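Local structure of pyridine nucleotide-disulphide oxidoreductase dimerisation region (Escherichia coli BL21, 6KYY) at residues 165-170 and 246-251; 13-18 and 34-39; 361-366 and 389-394. The protein is an FAD-dependent flavoprotein of the pyridine nucleotide-disulfide oxidoreductase family that probably helps the cell resist reactive chlorine stress. One frame throughout, in Å; residues are numbered along the deposited sequence.

Contact 1 (165-170 and 246-251)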
loop_
_atom_site.group_PDB
_atom_site.type_symbol
_atom_site.label_atom_id
_atom_site.label_comp_id
_atom_site.label_asym_id
_atom_site.label_seq_id
_atom_site.Cartn_x
_atom_site.Cartn_y
_atom_site.Cartn_z
ATOM N N PRO B 165 15.065 -18.812 -18.527
ATOM C CA PRO B 165 16.362 -18.718 -19.207
ATOM C C PRO B 165 17.460 -18.328 -18.227
ATOM O O PRO B 165 17.293 -17.418 -17.414
ATOM C CB PRO B 165 16.131 -17.633 -20.263
ATOM C CG PRO B 165 15.048 -16.782 -19.686
ATOM C CD PRO B 165 14.171 -17.690 -18.865
ATOM N N GLY B 166 18.590 -19.033 -18.311
ATOM C CA GLY B 166 19.701 -18.745 -17.420
ATOM C C GLY B 166 20.279 -17.359 -17.613
ATOM O O GLY B 166 20.851 -16.786 -16.681
ATOM N N HIS B 167 20.141 -16.799 -18.813
ATOM C CA HIS B 167 20.613 -15.452 -19.108
ATOM C C HIS B 167 19.604 -14.777 -20.022
ATOM O O HIS B 167 19.404 -15.215 -21.159
ATOM C CB HIS B 167 21.999 -15.475 -19.758
ATOM C CG HIS B 167 22.628 -14.123 -19.888
ATOM N ND1 HIS B 167 23.868 -13.931 -20.459
ATOM C CD2 HIS B 167 22.189 -12.896 -19.522
ATOM C CE1 HIS B 167 24.166 -12.644 -20.439
ATOM N NE2 HIS B 167 23.164 -11.994 -19.876
ATOM N N LEU B 168 18.977 -13.714 -19.528
ATOM C CA LEU B 168 17.934 -12.997 -20.250
ATOM C C LEU B 168 18.479 -11.646 -20.695
ATOM O O LEU B 168 18.955 -10.860 -19.868
ATOM C CB LEU B 168 16.693 -12.825 -19.371
ATOM C CG LEU B 168 15.420 -12.188 -19.936
ATOM C CD1 LEU B 168 15.426 -10.688 -19.716
ATOM C CD2 LEU B 168 15.220 -12.524 -21.410
ATOM N N GLY B 169 18.410 -11.381 -21.995
ATOM C CA GLY B 169 18.839 -10.110 -22.556
ATOM C C GLY B 169 17.643 -9.231 -22.879
ATOM O O GLY B 169 16.601 -9.718 -23.320
ATOM N N ILE B 170 17.805 -7.930 -22.653
ATOM C CA ILE B 170 16.749 -6.950 -22.878
ATOM C C ILE B 170 17.276 -5.875 -23.816
ATOM O O ILE B 170 18.342 -5.299 -23.571
ATOM C CB ILE B 170 16.260 -6.323 -21.561
ATOM C CG1 ILE B 170 15.575 -7.375 -20.691
ATOM C CG2 ILE B 170 15.328 -5.150 -21.837
ATOM C CD1 ILE B 170 14.681 -6.807 -19.619
ATOM N N ALA B 246 31.851 -5.136 -29.545
ATOM C CA ALA B 246 31.701 -6.317 -28.717
ATOM C C ALA B 246 30.409 -7.037 -29.081
ATOM O O ALA B 246 29.555 -6.514 -29.804
ATOM C CB ALA B 246 31.709 -5.937 -27.231
ATOM N N GLN B 247 30.277 -8.252 -28.558
ATOM C CA GLN B 247 29.132 -9.105 -28.837
ATOM C C GLN B 247 28.745 -9.859 -27.573
ATOM O O GLN B 247 29.610 -10.248 -26.783
ATOM C CB GLN B 247 29.443 -10.090 -29.971
ATOM C CG GLN B 247 28.254 -10.925 -30.420
ATOM C CD GLN B 247 28.609 -12.384 -30.625
ATOM O OE1 GLN B 247 28.974 -12.798 -31.725
ATOM N NE2 GLN B 247 28.507 -13.171 -29.561
ATOM N N LEU B 248 27.442 -10.068 -27.392
ATOM C CA LEU B 248 26.905 -10.715 -26.203
ATOM C C LEU B 248 25.942 -11.824 -26.603
ATOM O O LEU B 248 25.145 -11.660 -27.532
ATOM C CB LEU B 248 26.192 -9.699 -25.300
ATOM C CG LEU B 248 25.156 -10.240 -24.312
ATOM C CD1 LEU B 248 25.833 -10.783 -23.063
ATOM C CD2 LEU B 248 24.146 -9.162 -23.956
ATOM N N ALA B 249 26.020 -12.950 -25.897
ATOM C CA ALA B 249 25.156 -14.098 -26.131
ATOM C C ALA B 249 24.267 -14.326 -24.917
ATOM O O ALA B 249 24.756 -14.359 -23.783
ATOM C CB ALA B 249 25.979 -15.354 -26.430
ATOM N N VAL B 250 22.963 -14.481 -25.157
ATOM C CA VAL B 250 21.985 -14.687 -24.097
ATOM C C VAL B 250 21.066 -15.839 -24.485
ATOM O O VAL B 250 21.002 -16.254 -25.644
ATOM C CB VAL B 250 21.155 -13.416 -23.809
ATOM C CG1 VAL B 250 22.056 -12.280 -23.346
ATOM C CG2 VAL B 250 20.363 -13.008 -25.040
ATOM N N ASP B 251 20.346 -16.355 -23.487
ATOM C CA ASP B 251 19.426 -17.463 -23.728
ATOM C C ASP B 251 18.140 -16.990 -24.396
ATOM O O ASP B 251 17.605 -17.675 -25.274
ATOM C CB ASP B 251 19.111 -18.183 -22.416
ATOM C CG ASP B 251 20.272 -19.019 -21.917
ATOM O OD1 ASP B 251 20.740 -19.899 -22.670
ATOM O OD2 ASP B 251 20.719 -18.798 -20.772
#
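The imidazole of His167 lies with one face against Val250, whose CG1 sits 3.6 Å from the ring centroid and only 9° off the ring normal, a CH-pi contact made almost over the middle of the ring. Two further neighbours approach obliquely: the carbonyl O of Ala249 near ND1, and the methyl CD1 of Leu248, 3.6 Å from CE1 of His167. CG of His167 is anti to its backbone N (chi1 -171°), and the ring that follows lies beside Leu248 and Val250. On the Val250 side, CG1 is anti to the carbonyl carbon and meets the ring, while CG2 takes the crowded position between N and C and turns to the backbone of Gly169, 4.0 Å from its N. NE2 of the histidine is hydrogen-bonded to Thr192 OG1 on the adjoining strand 190-194, a bond that probably helps to set the rotation of the ring.

The polar half of the contact gathers at Asp251. Its backbone N donates to His167 O at 2.8 Å. In return, the carboxylate OD2 accepts a weak, bent bond from His167 N at 2.9 Å, so backbone and side chain of one residue grip both polar backbone atoms of the histidine. The other oxygen, OD1, is hydrogen-bonded to Gln238 NE2. Beside this pair, CB of Asp251 packs on CB of Pro165 at 3.7 Å.

The two strands run at 126° to each other, and past Asp251 the chain enters strand 252-255, which pairs in parallel with 167-171. This is the junction of a three-stranded antiparallel sheet with the central parallel sheet, consistent with the Rossmann-type, probably NAD(P)H-binding, domain of this reductase family.

Contact 2 (13-18 and 34-39). With FAD (flavin-adenine dinucleotide), chain N.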
loop_
_atom_site.group_PDB
_atom_site.type_symbol
_atom_site.label_atom_id
_atom_site.label_comp_id
_atom_site.label_asym_id
_atom_site.label_seq_id
_atom_site.Cartn_x
_atom_site.Cartn_y
_atom_site.Cartn_z
ATOM N N ALA B 13 -23.849 3.044 -30.612
ATOM C CA ALA B 13 -22.439 3.167 -30.279
ATOM C C ALA B 13 -21.719 1.900 -30.708
ATOM O O ALA B 13 -22.190 0.793 -30.431
ATOM C CB ALA B 13 -22.240 3.409 -28.778
ATOM N N VAL B 14 -20.589 2.064 -31.391
ATOM C CA VAL B 14 -19.728 0.952 -31.780
ATOM C C VAL B 14 -18.337 1.232 -31.234
ATOM O O VAL B 14 -17.732 2.260 -31.563
ATOM C CB VAL B 14 -19.689 0.752 -33.303
ATOM C CG1 VAL B 14 -18.834 -0.456 -33.653
ATOM C CG2 VAL B 14 -21.092 0.589 -33.855
ATOM N N ILE B 15 -17.834 0.326 -30.401
ATOM C CA ILE B 15 -16.509 0.443 -29.805
ATOM C C ILE B 15 -15.586 -0.555 -30.489
ATOM O O ILE B 15 -15.980 -1.695 -30.760
ATOM C CB ILE B 15 -16.559 0.211 -28.282
ATOM C CG1 ILE B 15 -17.406 1.294 -27.612
ATOM C CG2 ILE B 15 -15.159 0.203 -27.692
ATOM C CD1 ILE B 15 -18.293 0.780 -26.504
ATOM N N ILE B 16 -14.360 -0.119 -30.779
ATOM C CA ILE B 16 -13.394 -0.948 -31.490
ATOM C C ILE B 16 -12.267 -1.350 -30.549
ATOM O O ILE B 16 -11.289 -0.613 -30.385
ATOM C CB ILE B 16 -12.845 -0.215 -32.728
ATOM C CG1 ILE B 16 -13.997 0.288 -33.600
ATOM C CG2 ILE B 16 -11.927 -1.128 -33.526
ATOM C CD1 ILE B 16 -13.569 1.273 -34.662
ATOM N N GLY B 17 -12.392 -2.523 -29.932
ATOM C CA GLY B 17 -11.380 -3.007 -29.015
ATOM C C GLY B 17 -11.895 -3.177 -27.601
ATOM O O GLY B 17 -12.756 -2.414 -27.153
ATOM N N PHE B 18 -11.376 -4.177 -26.886
ATOM C CA PHE B 18 -11.776 -4.448 -25.511
ATOM C C PHE B 18 -10.919 -3.705 -24.493
ATOM O O PHE B 18 -10.689 -4.220 -23.391
ATOM C CB PHE B 18 -11.737 -5.952 -25.240
ATOM C CG PHE B 18 -12.918 -6.460 -24.460
ATOM C CD1 PHE B 18 -13.100 -6.098 -23.135
ATOM C CD2 PHE B 18 -13.846 -7.304 -25.050
ATOM C CE1 PHE B 18 -14.182 -6.566 -22.414
ATOM C CE2 PHE B 18 -14.933 -7.774 -24.335
ATOM C CZ PHE B 18 -15.100 -7.404 -23.015
ATOM N N TRP B 34 -28.585 2.328 -24.405
ATOM C CA TRP B 34 -28.022 2.364 -25.747
ATOM C C TRP B 34 -27.783 0.955 -26.280
ATOM O O TRP B 34 -27.440 0.033 -25.535
ATOM C CB TRP B 34 -26.702 3.136 -25.758
ATOM C CG TRP B 34 -26.810 4.599 -25.432
ATOM C CD1 TRP B 34 -27.673 5.188 -24.552
ATOM C CD2 TRP B 34 -26.010 5.657 -25.974
ATOM N NE1 TRP B 34 -27.464 6.545 -24.520
ATOM C CE2 TRP B 34 -26.448 6.858 -25.384
ATOM C CE3 TRP B 34 -24.968 5.703 -26.905
ATOM C CZ2 TRP B 34 -25.880 8.095 -25.695
ATOM C CZ3 TRP B 34 -24.406 6.929 -27.213
ATOM C CH2 TRP B 34 -24.863 8.108 -26.609
ATOM N N ARG B 35 -27.965 0.796 -27.590
ATOM C CA ARG B 35 -27.609 -0.437 -28.286
ATOM C C ARG B 35 -26.132 -0.353 -28.655
ATOM O O ARG B 35 -25.749 0.423 -29.538
ATOM C CB ARG B 35 -28.481 -0.640 -29.522
ATOM C CG ARG B 35 -28.364 -2.026 -30.141
ATOM C CD ARG B 35 -29.487 -2.299 -31.132
ATOM N NE ARG B 35 -28.970 -2.728 -32.429
ATOM C CZ ARG B 35 -28.572 -3.966 -32.701
ATOM N NH1 ARG B 35 -28.635 -4.906 -31.767
ATOM N NH2 ARG B 35 -28.109 -4.266 -33.908
ATOM N N VAL B 36 -25.304 -1.147 -27.981
ATOM C CA VAL B 36 -23.854 -1.034 -28.069
ATOM C C VAL B 36 -23.283 -2.292 -28.706
ATOM O O VAL B 36 -23.790 -3.399 -28.488
ATOM C CB VAL B 36 -23.222 -0.796 -26.682
ATOM C CG1 VAL B 36 -21.806 -0.264 -26.823
ATOM C CG2 VAL B 36 -24.079 0.158 -25.866
ATOM N N ALA B 37 -22.224 -2.116 -29.492
ATOM C CA ALA B 37 -21.471 -3.216 -30.074
ATOM C C ALA B 37 -19.988 -2.952 -29.869
ATOM O O ALA B 37 -19.497 -1.870 -30.205
ATOM C CB ALA B 37 -21.778 -3.381 -31.565
ATOM N N LEU B 38 -19.282 -3.931 -29.313
ATOM C CA LEU B 38 -17.840 -3.853 -29.132
ATOM C C LEU B 38 -17.171 -4.907 -30.001
ATOM O O LEU B 38 -17.503 -6.093 -29.912
ATOM C CB LEU B 38 -17.453 -4.049 -27.664
ATOM C CG LEU B 38 -16.029 -3.616 -27.298
ATOM C CD1 LEU B 38 -16.007 -2.903 -25.956
ATOM C CD2 LEU B 38 -15.083 -4.808 -27.290
ATOM N N ILE B 39 -16.233 -4.471 -30.837
ATOM C CA ILE B 39 -15.495 -5.356 -31.729
ATOM C C ILE B 39 -14.161 -5.692 -31.084
ATOM O O ILE B 39 -13.458 -4.801 -30.593
ATOM C CB ILE B 39 -15.291 -4.715 -33.113
ATOM C CG1 ILE B 39 -16.509 -3.873 -33.493
ATOM C CG2 ILE B 39 -15.025 -5.786 -34.160
ATOM C CD1 ILE B 39 -17.711 -4.693 -33.887
HETATM P PA FAD N . -6.021 -1.909 -24.858
HETATM O O1A FAD N . -4.664 -1.921 -25.457
HETATM O O2A FAD N . -6.109 -2.366 -23.398
HETATM O O5B FAD N . -7.014 -2.754 -25.730
HETATM C C5B FAD N . -6.721 -3.067 -27.108
HETATM C C4B FAD N . -7.692 -4.121 -27.580
HETATM O O4B FAD N . -8.184 -3.781 -28.897
HETATM C C3B FAD N . -7.120 -5.535 -27.678
HETATM O O3B FAD N . -8.025 -6.481 -27.124
HETATM C C2B FAD N . -6.930 -5.733 -29.185
HETATM O O2B FAD N . -7.066 -7.100 -29.560
HETATM C C1B FAD N . -8.088 -4.909 -29.737
HETATM N N9A FAD N . -7.902 -4.451 -31.112
HETATM C C8A FAD N . -6.790 -3.855 -31.645
HETATM N N7A FAD N . -6.904 -3.549 -32.916
HETATM C C5A FAD N . -8.182 -3.977 -33.243
HETATM C C6A FAD N . -8.917 -3.944 -34.444
HETATM N N6A FAD N . -8.450 -3.437 -35.588
HETATM N N1A FAD N . -10.169 -4.454 -34.427
HETATM C C2A FAD N . -10.643 -4.961 -33.287
HETATM N N3A FAD N . -10.043 -5.048 -32.097
HETATM C C4A FAD N . -8.809 -4.535 -32.141
HETATM N N1 FAD N . -0.453 0.499 -17.484
HETATM C C2 FAD N . -0.548 0.919 -16.187
HETATM O O2 FAD N . -1.340 1.807 -15.850
HETATM N N3 FAD N . 0.256 0.344 -15.219
HETATM C C4 FAD N . 1.201 -0.642 -15.425
HETATM O O4 FAD N . 1.850 -1.082 -14.479
HETATM C C4X FAD N . 1.298 -1.078 -16.808
HETATM N N5 FAD N . 2.139 -2.029 -17.091
HETATM C C5X FAD N . 2.226 -2.449 -18.408
HETATM C C6 FAD N . 3.137 -3.454 -18.730
HETATM C C7 FAD N . 3.262 -3.912 -20.038
HETATM C C7M FAD N . 4.257 -4.999 -20.349
HETATM C C8 FAD N . 2.463 -3.354 -21.048
HETATM C C8M FAD N . 2.574 -3.827 -22.472
HETATM C C9 FAD N . 1.553 -2.350 -20.730
HETATM C C9A FAD N . 1.429 -1.896 -19.422
HETATM N N10 FAD N . 0.514 -0.886 -19.065
HETATM C C10 FAD N . 0.423 -0.451 -17.766
HETATM C "C1'" FAD N . -0.344 -0.257 -20.080
HETATM C "C2'" FAD N . -1.715 -0.913 -20.205
HETATM O "O2'" FAD N . -1.580 -2.261 -20.658
HETATM C "C3'" FAD N . -2.555 -0.129 -21.214
HETATM O "O3'" FAD N . -2.177 1.242 -21.164
HETATM C "C4'" FAD N . -4.065 -0.234 -20.993
HETATM O "O4'" FAD N . -4.498 -1.562 -21.293
HETATM C "C5'" FAD N . -4.846 0.774 -21.809
HETATM O "O5'" FAD N . -5.087 0.230 -23.124
HETATM P P FAD N . -6.246 0.783 -24.036
HETATM O O1P FAD N . -7.462 1.127 -23.171
HETATM O O2P FAD N . -5.757 1.895 -24.880
HETATM O O3P FAD N . -6.641 -0.453 -24.948
#
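Ile15 and Leu38, paired across two parallel strands, turn their side chains to the same face of the sheet and meet obliquely, CG2 of Ile15 lying 3.7 Å from CD1 of Leu38. The isoleucine also sends CD1 backward to CG1 of Val36, so that its two branches touch the two side chains, Val36 and Leu38, that follow one another on this face. CD2 of Leu38 reaches past the end of strand 10-16, to lie 3.6 Å from CD2 of Phe18, the two side chains crossing at about a right angle. At the other end of this face, CB of Ala13 meets the indole of Trp34 at its edge, 4.0 Å from CE3. The reverse face carries Val14 and Ile39, whose CG1 atoms touch.

Beneath these side chains runs a parallel ladder in which Ile15 is held through both its N and its O to the one neighbouring strand: its N donates to Ala37 O and its O accepts from Ile39 N, each at 2.8 Å. The ladder's last rung joins Gly17 N to Ile39 O. Beyond it the strand gives way to FAD: CA of Gly17 is 3.3 Å from O4B of the adenosine ribose, and CG2 of Ile16 approaches N1A of the adenine.

Strand 10-16, helix 20-31 and strand 36-40 form a beta-alpha-beta unit, with Gly17 probably opening a glycine-rich turn of the Rossmann type. Leu29 and Ala26 of that helix cover the face of Ala13 and Ile15, strand 130-132 flanks strand 10-16, and strand 99-103 lies beyond strand 36-40.

Contact 3 (361-366 and 389-394)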
loop_
_atom_site.group_PDB
_atom_site.type_symbol
_atom_site.label_atom_id
_atom_site.label_comp_id
_atom_site.label_asym_id
_atom_site.label_seq_id
_atom_site.Cartn_x
_atom_site.Cartn_y
_atom_site.Cartn_z
ATOM N N ASP B 361 12.456 28.869 -5.453
ATOM C CA ASP B 361 13.136 28.678 -4.173
ATOM C C ASP B 361 12.680 27.337 -3.610
ATOM O O ASP B 361 11.632 27.242 -2.968
ATOM C CB ASP B 361 12.827 29.826 -3.221
ATOM C CG ASP B 361 13.759 29.857 -2.027
ATOM O OD1 ASP B 361 13.308 30.252 -0.931
ATOM O OD2 ASP B 361 14.941 29.485 -2.184
ATOM N N ILE B 362 13.469 26.294 -3.854
ATOM C CA ILE B 362 13.066 24.933 -3.538
ATOM C C ILE B 362 13.913 24.390 -2.395
ATOM O O ILE B 362 15.011 24.872 -2.101
ATOM C CB ILE B 362 13.156 24.004 -4.765
ATOM C CG1 ILE B 362 14.599 23.908 -5.259
ATOM C CG2 ILE B 362 12.234 24.490 -5.869
ATOM C CD1 ILE B 362 14.809 22.857 -6.322
ATOM N N GLN B 363 13.375 23.361 -1.745
ATOM C CA GLN B 363 14.062 22.620 -0.696
ATOM C C GLN B 363 13.837 21.140 -0.959
ATOM O O GLN B 363 12.690 20.695 -1.054
ATOM C CB GLN B 363 13.541 23.013 0.689
ATOM C CG GLN B 363 14.359 22.472 1.845
ATOM C CD GLN B 363 13.914 23.036 3.179
ATOM O OE1 GLN B 363 14.401 22.624 4.231
ATOM N NE2 GLN B 363 12.984 23.984 3.141
ATOM N N VAL B 364 14.923 20.385 -1.089
ATOM C CA VAL B 364 14.863 18.969 -1.435
ATOM C C VAL B 364 15.225 18.169 -0.192
ATOM O O VAL B 364 16.366 18.225 0.283
ATOM C CB VAL B 364 15.792 18.626 -2.606
ATOM C CG1 VAL B 364 15.661 17.156 -2.971
ATOM C CG2 VAL B 364 15.478 19.509 -3.806
ATOM N N VAL B 365 14.258 17.421 0.333
ATOM C CA VAL B 365 14.458 16.583 1.510
ATOM C C VAL B 365 14.663 15.145 1.060
ATOM O O VAL B 365 14.053 14.690 0.084
ATOM C CB VAL B 365 13.274 16.700 2.488
ATOM C CG1 VAL B 365 13.234 18.093 3.089
ATOM C CG2 VAL B 365 11.963 16.379 1.786
ATOM N N THR B 366 15.529 14.427 1.772
ATOM C CA THR B 366 15.902 13.064 1.421
ATOM C C THR B 366 15.824 12.191 2.663
ATOM O O THR B 366 16.352 12.560 3.716
ATOM C CB THR B 366 17.317 13.015 0.830
ATOM O OG1 THR B 366 17.538 14.176 0.019
ATOM C CG2 THR B 366 17.502 11.767 -0.017
ATOM N N VAL B 389 10.053 20.704 -2.033
ATOM C CA VAL B 389 9.166 21.688 -1.427
ATOM C C VAL B 389 9.493 23.051 -2.018
ATOM O O VAL B 389 10.669 23.413 -2.143
ATOM C CB VAL B 389 9.308 21.704 0.104
ATOM C CG1 VAL B 389 8.399 22.764 0.713
ATOM C CG2 VAL B 389 9.004 20.328 0.677
ATOM N N ASP B 390 8.458 23.797 -2.394
ATOM C CA ASP B 390 8.616 25.170 -2.860
ATOM C C ASP B 390 8.451 26.105 -1.668
ATOM O O ASP B 390 7.421 26.073 -0.986
ATOM C CB ASP B 390 7.602 25.487 -3.959
ATOM C CG ASP B 390 7.540 26.966 -4.297
ATOM O OD1 ASP B 390 6.467 27.425 -4.741
ATOM O OD2 ASP B 390 8.561 27.669 -4.133
ATOM N N ASN B 391 9.460 26.945 -1.425
ATOM C CA ASN B 391 9.517 27.712 -0.184
ATOM C C ASN B 391 8.568 28.904 -0.179
ATOM O O ASN B 391 8.081 29.292 0.889
ATOM C CB ASN B 391 10.948 28.184 0.073
ATOM C CG ASN B 391 11.791 27.132 0.765
ATOM O OD1 ASN B 391 11.286 26.337 1.558
ATOM N ND2 ASN B 391 13.086 27.124 0.469
ATOM N N LYS B 392 8.300 29.504 -1.341
ATOM C CA LYS B 392 7.420 30.668 -1.373
ATOM C C LYS B 392 5.974 30.293 -1.071
ATOM O O LYS B 392 5.253 31.069 -0.434
ATOM C CB LYS B 392 7.520 31.366 -2.732
ATOM C CG LYS B 392 6.374 32.322 -3.040
ATOM C CD LYS B 392 6.727 33.277 -4.170
ATOM C CE LYS B 392 7.485 34.490 -3.656
ATOM N NZ LYS B 392 7.855 35.420 -4.759
ATOM N N THR B 393 5.538 29.104 -1.494
ATOM C CA THR B 393 4.147 28.696 -1.361
ATOM C C THR B 393 3.924 27.570 -0.361
ATOM O O THR B 393 2.766 27.278 -0.041
ATOM C CB THR B 393 3.591 28.258 -2.725
ATOM O OG1 THR B 393 4.212 27.029 -3.122
ATOM C CG2 THR B 393 3.860 29.320 -3.778
ATOM N N GLN B 394 4.987 26.931 0.132
ATOM C CA GLN B 394 4.943 25.759 1.006
ATOM C C GLN B 394 4.351 24.534 0.319
ATOM O O GLN B 394 4.117 23.516 0.981
ATOM C CB GLN B 394 4.173 26.034 2.306
ATOM C CG GLN B 394 4.880 26.977 3.266
ATOM C CD GLN B 394 5.223 26.318 4.590
ATOM O OE1 GLN B 394 4.346 25.819 5.296
ATOM N NE2 GLN B 394 6.506 26.314 4.933
#
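Gln363 and Val389 form the firm part of this contact, an antiparallel hydrogen-bonded pair: Gln363 N donates to Val389 O at 2.7 Å, and Val389 N returns a bond to Gln363 O at 2.8 Å. One more strong backbone bond follows, from Asn391 N to Asp361 O at 2.7 Å. Between them Ile362 and Asp390 form a non-hydrogen-bonded pair, both side chains on the same face of the sheet, and that of Ile362 turns to Ala355 and Arg356 of helix 352-358.

The side-chain bonds toward solvent are weaker. The amide of Asn391 bridges Asp361 and Gln363: ND2 gives a weak bond to Asp361 OD1 at 3.4 Å, and OD1 accepts another weak one from Gln363 NE2. The amide planes of Asn391 and Gln363 stand 58° apart. Gln363 has its firmer partner at OE1, which accepts from the backbone N of Lys448.

Asp390 OD1 accepts from Thr393 OG1 at 2.8 Å, from above the carboxylate plane. The bond lies within the turn joining strands 384-390 and 396-402; strand 362-368, paired with 384-390, is an outermost strand of the antiparallel sheet characteristic of the dimerisation domain in this reductase family.

In the fold
From the N terminus the chain first closes contact 2, a short loop in which helix 20-31 links two neighbouring strands of the FAD-binding sheet. Contact 1 comes next, closing a longer loop of 75 residues that starts in the central parallel sheet, passes through helices and strands, and returns from the small antiparallel sheet. Contact 3 closes last, within the dimerisation domain, across 22 residues. The three follow in series; none nests in or crosses another. Their centres lie 43 to 48 Å apart, with contact 2 across the centre of the chain from each of the others. Each therefore ties together its own region: FAD-binding, probably nucleotide-binding Rossmann-type, and dimerisation.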